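Local coordinates for methylocystis parvus OBBP MbnE (Methylocystis parvus OBBP, PDB 5ICQ), which probably binds the copper-chelating peptide methanobactin in the periplasm and takes part in its transport, as a family 5 solute-binding protein, at residues A[327-332]-A[517-522]; A[481-486]-A[493-498]. All blocks are in the same frame, centred on the assembly; numbering follows the deposited sequence.

Interaction 1: A[327-332]-A[517-522]; sequences NTRRAL and TANQES. With SO4 (sulfate ion), chain C.
Arg329 reaches across to the backbone of Ala518 and grips its carbonyl oxygen side-on with two nitrogens. NE lies 2.9 Å from Ala518 O and NH2 lies 2.8 Å from the same atom. Both N-H angles are bent, near 140°, as expected when one acceptor sits between two donors. The oxygen lies close to the guanidinium plane. CG of Arg329 stands anti to the carbonyl carbon (chi1 -54°), and the extended chain beyond it carries NE over to the other loop.

A second set of hydrogen bonds fixes the arginine from its own loop. Asn327 OD1 accepts from Arg329 NH1 at 2.9 Å and from Arg329 N at 3.0 Å, the two donors coming from opposite faces of the amide. The backbone bond makes an Asx turn, within a type I turn from Asn327 to Arg330. Away from the Arg329-Ala518 contact, Ala331 N donates a hydrogen bond to O4 of a sulfate, probably from the crystallisation liquor, at 2.8 Å.

Van der Waals contact is slight: Arg329 CD passes Asn519 OD1 at 3.5 Å, with the guanidinium and amide planes nearly perpendicular. A methionine in place of Arg329 would remove both donors to Ala518 O, and this link between the loops would probably be lost.

Phe490 makes a cation-pi contact with Arg329. The contact joins the loop between strand 322-326 and helix 336-343 to the loop between helices 508-513 and 532-543.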
loop_
_atom_site.group_PDB
_atom_site.type_symbol
_atom_site.label_atom_id
_atom_site.label_comp_id
_atom_site.label_asym_id
_atom_site.label_seq_id
_atom_site.Cartn_x
_atom_site.Cartn_y
_atom_site.Cartn_z
ATOM N N ASN A 327 2.776 -22.823 -2.974
ATOM C CA ASN A 327 1.371 -23.216 -3.016
ATOM C C ASN A 327 1.184 -24.355 -2.026
ATOM O O ASN A 327 1.376 -25.531 -2.356
ATOM C CB ASN A 327 0.934 -23.622 -4.420
ATOM C CG ASN A 327 -0.556 -23.947 -4.475
ATOM O OD1 ASN A 327 -1.220 -23.989 -3.437
ATOM N ND2 ASN A 327 -1.089 -24.157 -5.678
ATOM N N THR A 328 0.784 -24.007 -0.790
ATOM C CA THR A 328 0.711 -25.041 0.238
ATOM C C THR A 328 -0.498 -25.946 0.056
ATOM O O THR A 328 -0.659 -26.892 0.833
ATOM C CB THR A 328 0.673 -24.441 1.646
ATOM O OG1 THR A 328 -0.592 -23.789 1.880
ATOM C CG2 THR A 328 1.779 -23.387 1.796
ATOM N N ARG A 329 -1.355 -25.679 -0.932
ATOM C CA ARG A 329 -2.454 -26.593 -1.234
ATOM C C ARG A 329 -1.959 -27.873 -1.879
ATOM O O ARG A 329 -2.687 -28.876 -1.896
ATOM C CB ARG A 329 -3.469 -25.936 -2.181
ATOM C CG ARG A 329 -4.005 -24.584 -1.710
ATOM C CD ARG A 329 -4.754 -23.888 -2.843
ATOM N NE ARG A 329 -5.069 -22.487 -2.524
ATOM C CZ ARG A 329 -4.216 -21.480 -2.691
ATOM N NH1 ARG A 329 -2.992 -21.718 -3.152
ATOM N NH2 ARG A 329 -4.576 -20.239 -2.392
ATOM N N ARG A 330 -0.762 -27.852 -2.446
ATOM C CA ARG A 330 -0.229 -29.006 -3.155
ATOM C C ARG A 330 0.701 -29.802 -2.246
ATOM O O ARG A 330 1.480 -29.228 -1.484
ATOM C CB ARG A 330 0.485 -28.558 -4.437
ATOM C CG ARG A 330 -0.489 -27.915 -5.441
ATOM C CD ARG A 330 0.163 -27.540 -6.770
ATOM N NE ARG A 330 -0.854 -27.201 -7.769
ATOM C CZ ARG A 330 -0.599 -26.856 -9.031
ATOM N NH1 ARG A 330 0.652 -26.791 -9.478
ATOM N NH2 ARG A 330 -1.603 -26.577 -9.855
ATOM N N ALA A 331 0.609 -31.137 -2.339
ATOM C CA ALA A 331 1.249 -32.011 -1.360
ATOM C C ALA A 331 2.742 -31.740 -1.222
ATOM O O ALA A 331 3.295 -31.845 -0.121
ATOM C CB ALA A 331 1.006 -33.476 -1.741
ATOM N N LEU A 332 3.413 -31.361 -2.308
ATOM C CA LEU A 332 4.858 -31.172 -2.234
ATOM C C LEU A 332 5.267 -30.032 -1.308
ATOM O O LEU A 332 6.411 -30.026 -0.839
ATOM C CB LEU A 332 5.441 -30.931 -3.627
ATOM C CG LEU A 332 5.391 -29.511 -4.185
ATOM C CD1 LEU A 332 6.148 -29.470 -5.517
ATOM C CD2 LEU A 332 3.958 -29.040 -4.396
ATOM N N THR A 517 -10.416 -17.342 2.733
ATOM C CA THR A 517 -10.053 -17.005 1.362
ATOM C C THR A 517 -8.989 -17.922 0.785
ATOM O O THR A 517 -8.598 -17.735 -0.373
ATOM C CB THR A 517 -9.563 -15.559 1.266
ATOM O OG1 THR A 517 -8.408 -15.373 2.097
ATOM C CG2 THR A 517 -10.672 -14.587 1.685
ATOM N N ALA A 518 -8.515 -18.905 1.557
ATOM C CA ALA A 518 -7.427 -19.759 1.087
ATOM C C ALA A 518 -7.803 -20.554 -0.162
ATOM O O ALA A 518 -6.919 -20.927 -0.944
ATOM C CB ALA A 518 -6.996 -20.724 2.192
ATOM N N ASN A 519 -9.084 -20.846 -0.361
ATOM C CA ASN A 519 -9.512 -21.649 -1.507
ATOM C C ASN A 519 -10.642 -20.970 -2.257
ATOM O O ASN A 519 -11.559 -21.615 -2.780
ATOM C CB ASN A 519 -9.889 -23.059 -1.065
ATOM C CG ASN A 519 -8.679 -23.832 -0.610
ATOM O OD1 ASN A 519 -7.917 -24.348 -1.430
ATOM N ND2 ASN A 519 -8.461 -23.880 0.697
ATOM N N GLN A 520 -10.550 -19.653 -2.362
ATOM C CA GLN A 520 -11.503 -18.814 -3.077
ATOM C C GLN A 520 -10.804 -18.268 -4.321
ATOM O O GLN A 520 -9.804 -17.554 -4.206
ATOM C CB GLN A 520 -11.973 -17.691 -2.151
ATOM C CG GLN A 520 -12.783 -16.578 -2.773
ATOM C CD GLN A 520 -12.944 -15.424 -1.794
ATOM O OE1 GLN A 520 -12.456 -14.318 -2.030
ATOM N NE2 GLN A 520 -13.602 -15.692 -0.667
ATOM N N GLU A 521 -11.312 -18.618 -5.503
ATOM C CA GLU A 521 -10.671 -18.185 -6.742
ATOM C C GLU A 521 -10.510 -16.671 -6.772
ATOM O O GLU A 521 -11.373 -15.927 -6.297
ATOM C CB GLU A 521 -11.479 -18.652 -7.956
ATOM C CG GLU A 521 -11.446 -20.151 -8.147
ATOM C CD GLU A 521 -11.548 -20.570 -9.606
ATOM O OE1 GLU A 521 -12.069 -19.787 -10.432
ATOM O OE2 GLU A 521 -11.090 -21.690 -9.923
ATOM N N SER A 522 -9.362 -16.227 -7.291
ATOM C CA SER A 522 -8.959 -14.834 -7.450
ATOM C C SER A 522 -8.618 -14.136 -6.144
ATOM O O SER A 522 -8.381 -12.929 -6.156
ATOM C CB SER A 522 -10.025 -14.003 -8.183
ATOM O OG SER A 522 -10.283 -14.542 -9.462
HETATM S S SO4 C . -1.561 -32.479 -5.208
HETATM O O1 SO4 C . -2.586 -31.664 -5.860
HETATM O O2 SO4 C . -1.828 -33.898 -5.448
HETATM O O3 SO4 C . -0.255 -32.135 -5.766
HETATM O O4 SO4 C . -1.578 -32.231 -3.768
#

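Interaction 2: A[481-486]-A[493-498]; sequences VQYQRR and DMMIGQ
The methyl CE of Met495 approaches the Tyr483 ring obliquely, while water 1 lies at the ring edge, in its plane. Met495 CE is 3.8 Å from Tyr483 CZ and 3.2 Å from Tyr483 OH, so the methyl packs against the phenol end of the ring. The two side chains cross at a slant. Tyr483 has CG anti to the backbone N (chi1 -174°), which sends the ring out from the helix to the strand. Met495 has CG between its backbone N and carbonyl carbon (chi1 62°), and its chain turns at the last torsion (chi3 -78°) to bring CE to the hydroxyl.

The polar part of the contact runs through two waters. Tyr483 OH donates to water 1 at 2.7 Å, and Ile496 N donates to the same water at 2.9 Å. Water 2 donates to Tyr483 OH at a short 2.5 Å and to Ile496 O at 2.9 Å. The phenol thus acts as both donor and acceptor, and the waters link it to both backbone polar groups of one residue. Direct approach of Tyr483 OH to Ile496 O is longer, at 3.6 Å. A buried hydroxyl is satisfied in this way beside an apolar methyl.

Arg486, nearly one turn further along the helix, forms a salt bridge with Glu447. Tyr483 also touches Met449 of strand 442-450 and Gln455 of helix 453-467. Helix 480-489 is the crossover of a beta-alpha-beta unit: it joins parallel strands 472-477 and 494-498, with strand 442-450 between them. The contact packs this helix against strand 494-498, which lies between strands 322-326 and 442-450 in the mixed sheet.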
loop_
_atom_site.group_PDB
_atom_site.type_symbol
_atom_site.label_atom_id
_atom_site.label_comp_id
_atom_site.label_asym_id
_atom_site.label_seq_id
_atom_site.Cartn_x
_atom_site.Cartn_y
_atom_site.Cartn_z
ATOM N N VAL A 481 -2.093 -13.345 -20.184
ATOM C CA VAL A 481 -3.421 -13.926 -20.019
ATOM C C VAL A 481 -3.343 -15.219 -19.216
ATOM O O VAL A 481 -4.130 -15.442 -18.290
ATOM C CB VAL A 481 -4.083 -14.151 -21.391
ATOM C CG1 VAL A 481 -5.280 -15.068 -21.256
ATOM C CG2 VAL A 481 -4.497 -12.823 -21.999
ATOM N N GLN A 482 -2.392 -16.090 -19.564
ATOM C CA GLN A 482 -2.221 -17.353 -18.848
ATOM C C GLN A 482 -1.763 -17.125 -17.409
ATOM O O GLN A 482 -2.200 -17.838 -16.494
ATOM C CB GLN A 482 -1.208 -18.237 -19.585
ATOM C CG GLN A 482 -1.777 -19.007 -20.759
ATOM C CD GLN A 482 -2.772 -20.071 -20.320
ATOM O OE1 GLN A 482 -3.850 -20.209 -20.900
ATOM N NE2 GLN A 482 -2.412 -20.828 -19.287
ATOM N N TYR A 483 -0.861 -16.166 -17.201
ATOM C CA TYR A 483 -0.383 -15.859 -15.853
ATOM C C TYR A 483 -1.526 -15.419 -14.949
ATOM O O TYR A 483 -1.660 -15.891 -13.812
ATOM C CB TYR A 483 0.683 -14.768 -15.923
ATOM C CG TYR A 483 1.362 -14.472 -14.599
ATOM C CD1 TYR A 483 2.418 -15.256 -14.148
ATOM C CD2 TYR A 483 0.962 -13.399 -13.814
ATOM C CE1 TYR A 483 3.052 -14.984 -12.938
ATOM C CE2 TYR A 483 1.585 -13.124 -12.597
ATOM C CZ TYR A 483 2.626 -13.926 -12.164
ATOM O OH TYR A 483 3.266 -13.658 -10.968
ATOM N N GLN A 484 -2.352 -14.494 -15.434
ATOM C CA GLN A 484 -3.472 -14.016 -14.630
ATOM C C GLN A 484 -4.469 -15.136 -14.360
ATOM O O GLN A 484 -4.958 -15.284 -13.234
ATOM C CB GLN A 484 -4.155 -12.839 -15.330
ATOM C CG GLN A 484 -5.518 -12.484 -14.741
ATOM C CD GLN A 484 -6.285 -11.461 -15.571
ATOM O OE1 GLN A 484 -6.485 -10.326 -15.144
ATOM N NE2 GLN A 484 -6.734 -11.871 -16.752
ATOM N N ARG A 485 -4.794 -15.935 -15.379
ATOM C CA ARG A 485 -5.733 -17.032 -15.162
ATOM C C ARG A 485 -5.174 -18.062 -14.183
ATOM O O ARG A 485 -5.901 -18.575 -13.319
ATOM C CB ARG A 485 -6.082 -17.705 -16.487
ATOM C CG ARG A 485 -6.910 -18.960 -16.336
ATOM C CD ARG A 485 -8.122 -18.951 -17.248
ATOM N NE ARG A 485 -7.755 -18.692 -18.636
ATOM C CZ ARG A 485 -8.217 -17.672 -19.352
ATOM N NH1 ARG A 485 -9.080 -16.820 -18.817
ATOM N NH2 ARG A 485 -7.828 -17.510 -20.608
ATOM N N ARG A 486 -3.896 -18.402 -14.321
ATOM C CA ARG A 486 -3.324 -19.406 -13.432
ATOM C C ARG A 486 -3.167 -18.875 -12.014
ATOM O O ARG A 486 -3.323 -19.632 -11.047
ATOM C CB ARG A 486 -1.995 -19.906 -13.994
ATOM C CG ARG A 486 -2.206 -20.801 -15.223
ATOM C CD ARG A 486 -0.878 -21.269 -15.816
ATOM N NE ARG A 486 -0.103 -22.001 -14.811
ATOM C CZ ARG A 486 1.103 -22.517 -15.026
ATOM N NH1 ARG A 486 1.675 -22.393 -16.219
ATOM N NH2 ARG A 486 1.735 -23.159 -14.047
ATOM N N ASP A 493 2.976 -24.185 -8.737
ATOM C CA ASP A 493 3.687 -24.703 -7.567
ATOM C C ASP A 493 4.236 -23.559 -6.730
ATOM O O ASP A 493 4.125 -23.566 -5.494
ATOM C CB ASP A 493 4.855 -25.614 -7.982
ATOM C CG ASP A 493 4.412 -26.875 -8.707
ATOM O OD1 ASP A 493 3.300 -27.391 -8.434
ATOM O OD2 ASP A 493 5.206 -27.357 -9.548
ATOM N N MET A 494 4.843 -22.581 -7.402
ATOM C CA MET A 494 5.453 -21.414 -6.784
ATOM C C MET A 494 5.327 -20.248 -7.752
ATOM O O MET A 494 5.395 -20.431 -8.970
ATOM C CB MET A 494 6.935 -21.669 -6.459
ATOM C CG MET A 494 7.677 -20.443 -5.884
ATOM S SD MET A 494 9.360 -20.873 -5.371
ATOM C CE MET A 494 9.026 -21.779 -3.868
ATOM N N MET A 495 5.128 -19.055 -7.210
ATOM C CA MET A 495 5.115 -17.855 -8.031
ATOM C C MET A 495 5.579 -16.725 -7.136
ATOM O O MET A 495 5.783 -16.913 -5.935
ATOM C CB MET A 495 3.723 -17.582 -8.630
ATOM C CG MET A 495 2.626 -17.332 -7.610
ATOM S SD MET A 495 1.090 -16.790 -8.429
ATOM C CE MET A 495 1.483 -15.067 -8.748
ATOM N N ILE A 496 5.767 -15.548 -7.716
ATOM C CA ILE A 496 6.179 -14.385 -6.933
ATOM C C ILE A 496 4.932 -13.579 -6.610
ATOM O O ILE A 496 4.128 -13.289 -7.502
ATOM C CB ILE A 496 7.235 -13.554 -7.681
ATOM C CG1 ILE A 496 8.546 -14.349 -7.710
ATOM C CG2 ILE A 496 7.428 -12.200 -6.996
ATOM C CD1 ILE A 496 9.631 -13.760 -8.608
ATOM N N GLY A 497 4.743 -13.256 -5.327
ATOM C CA GLY A 497 3.550 -12.565 -4.893
ATOM C C GLY A 497 3.905 -11.345 -4.069
ATOM O O GLY A 497 5.016 -11.217 -3.557
ATOM N N GLN A 498 2.929 -10.450 -3.935
ATOM C CA GLN A 498 3.114 -9.197 -3.216
ATOM C C GLN A 498 2.109 -9.082 -2.075
ATOM O O GLN A 498 0.916 -9.356 -2.257
ATOM C CB GLN A 498 2.976 -8.023 -4.186
ATOM C CG GLN A 498 3.113 -6.669 -3.554
ATOM C CD GLN A 498 3.325 -5.572 -4.581
ATOM O OE1 GLN A 498 2.387 -5.149 -5.258
ATOM N NE2 GLN A 498 4.568 -5.104 -4.702
HETATM O O HOH W 1 5.605 -14.984 -10.559
HETATM O O HOH W 2 3.843 -11.531 -9.823
#

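Interaction 2 is nested within the chain loop that interaction 1 closes, and their centres are 12 Å apart. They meet just before strand 494-498. There Arg330 NH1 forms a salt bridge with Asp493 OD1 at 2.9 Å. Asn327 N lies 3.0 Å from Asp493 O, a probable hydrogen bond. Asp491, in the connection between helix 480-489 and the strand, takes the other terminal nitrogen of Arg330. Asn327 ND2 also bonds to the carbonyl of Phe492. The turn after strand 322-326 is therefore tied directly to the connection between the helix and strand of interaction 2.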